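Local coordinates for archaeal Sm-like protein AF-Sm2 (Archaeoglobus fulgidus, PDB 1LJO) that forms hexameric rings of the Sm fold and, as a member of the snRNP Sm family, probably binds RNA, at the interface of chains A and B. Residues are numbered along the deposited sequence; one frame, centred on the assembly and turned at random. Chains: chain A/B, Archaeal Sm-like protein AF-Sm2.

The interface of chains A and B. Residues chain A 21, 70-71; chain B 24-25, 29, 59, 64.
A:Leu71 packs against B:Leu64 across this patch of the subunit interface: the methyl CD2 of B:Leu64 lies 3.9 Å from CG of A:Leu71 and about as far from its CB and CD1, so one methyl rests along the side of the other leucine's branch. The two side chains meet at a slant. In A:Leu71 CG stands anti to the backbone N (chi1 178°), which swings CG and the CD1 methyl toward chain B. Its CD1 also points to B:Leu59 and B:Leu29, whose CD1 methyls are 4.3 Å and 4.4 Å away and form a looser outer rim. Beside this cluster, A:Val70 sets CG2 4.0 Å from CA of B:Gly24, where the glycine has no side chain to intervene. A:Glu21, extended beyond CG with CG anti to its backbone N (chi1 172°), reaches the B:Gly24–B:Glu25 loop; its carboxylate carbon CD is 3.7 Å from the carbonyl O of B:Gly24. B:Glu25 is poorly ordered; as modelled, its side chain crosses that of A:Glu21 at about a right angle, the carboxylate planes 43° apart. This proximity of acids is probably unfavourable if both are charged. The oxygens of A:Glu21, B:Gly24 and B:Glu25 meet without a bonded donor between them, and these side chains touch by packing. An alanine at A:Glu21 would probably open a gap over the B:Gly24 carbonyl and leave the B:Glu25 side chain freer to turn. The backbones support the leucine pair through an antiparallel bridge between A:Leu71 and B:Leu64. That bridge joins strand 69-74 of chain A to strand 62-64 of chain B, the edge-strand pairing by which Sm subunits close into a ring, here a hexamer.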
loop_
_atom_site.group_PDB
_atom_site.type_symbol
_atom_site.label_atom_id
_atom_site.label_comp_id
_atom_site.label_asym_id
_atom_site.label_seq_id
_atom_site.Cartn_x
_atom_site.Cartn_y
_atom_site.Cartn_z
ATOM N N GLU A 21 15.002 3.856 -3.606
ATOM C CA GLU A 21 14.760 3.036 -2.426
ATOM C C GLU A 21 13.337 2.504 -2.564
ATOM O O GLU A 21 12.394 3.282 -2.728
ATOM C CB GLU A 21 14.892 3.861 -1.145
ATOM C CG GLU A 21 14.450 3.105 0.096
ATOM C CD GLU A 21 14.774 3.845 1.375
ATOM O OE1 GLU A 21 14.435 5.044 1.473
ATOM O OE2 GLU A 21 15.364 3.223 2.285
ATOM N N VAL A 70 9.889 4.414 -2.789
ATOM C CA VAL A 70 9.863 5.256 -1.598
ATOM C C VAL A 70 10.534 6.596 -1.870
ATOM O O VAL A 70 9.945 7.662 -1.660
ATOM C CB VAL A 70 10.584 4.576 -0.402
ATOM C CG1 VAL A 70 10.652 5.540 0.786
ATOM C CG2 VAL A 70 9.839 3.299 -0.005
ATOM N N LEU A 71 11.761 6.535 -2.369
ATOM C CA LEU A 71 12.539 7.734 -2.634
ATOM C C LEU A 71 13.376 7.592 -3.903
ATOM O O LEU A 71 13.908 6.520 -4.186
ATOM C CB LEU A 71 13.441 8.006 -1.417
ATOM C CG LEU A 71 14.429 9.178 -1.379
ATOM C CD1 LEU A 71 14.921 9.375 0.062
ATOM C CD2 LEU A 71 15.604 8.905 -2.302
ATOM N N GLY B 24 8.489 3.293 4.104
ATOM C CA GLY B 24 9.643 2.443 3.855
ATOM C C GLY B 24 10.968 3.084 4.235
ATOM O O GLY B 24 11.986 2.866 3.571
ATOM N N GLU B 25 10.957 3.871 5.307
ATOM C CA GLU B 25 12.157 4.556 5.788
ATOM C C GLU B 25 12.141 4.654 7.313
ATOM O O GLU B 25 11.133 5.031 7.907
ATOM C CB GLU B 25 12.235 5.956 5.175
ATOM C CG GLU B 25 13.397 6.160 4.212
ATOM C CD GLU B 25 14.685 6.536 4.921
ATOM O OE1 GLU B 25 14.737 7.637 5.508
ATOM O OE2 GLU B 25 15.644 5.734 4.894
ATOM N N LEU B 29 12.995 12.501 6.748
ATOM C CA LEU B 29 13.607 13.338 5.728
ATOM C C LEU B 29 13.260 14.783 6.044
ATOM O O LEU B 29 12.108 15.104 6.341
ATOM C CB LEU B 29 13.085 12.987 4.329
ATOM C CG LEU B 29 13.461 11.620 3.752
ATOM C CD1 LEU B 29 14.941 11.346 4.004
ATOM C CD2 LEU B 29 12.619 10.545 4.398
ATOM N N LEU B 59 21.353 14.420 1.437
ATOM C CA LEU B 59 20.724 13.858 0.252
ATOM C C LEU B 59 20.599 14.816 -0.932
ATOM O O LEU B 59 20.707 14.395 -2.077
ATOM C CB LEU B 59 19.334 13.325 0.613
ATOM C CG LEU B 59 19.249 12.279 1.728
ATOM C CD1 LEU B 59 17.789 11.925 1.981
ATOM C CD2 LEU B 59 20.030 11.040 1.341
ATOM N N LEU B 64 9.859 12.086 -3.134
ATOM C CA LEU B 64 9.209 11.107 -2.266
ATOM C C LEU B 64 7.866 10.678 -2.861
ATOM O O LEU B 64 7.070 11.517 -3.286
ATOM C CB LEU B 64 9.006 11.702 -0.867
ATOM C CG LEU B 64 10.281 12.237 -0.190
ATOM C CD1 LEU B 64 9.953 12.795 1.196
ATOM C CD2 LEU B 64 11.304 11.123 -0.083
#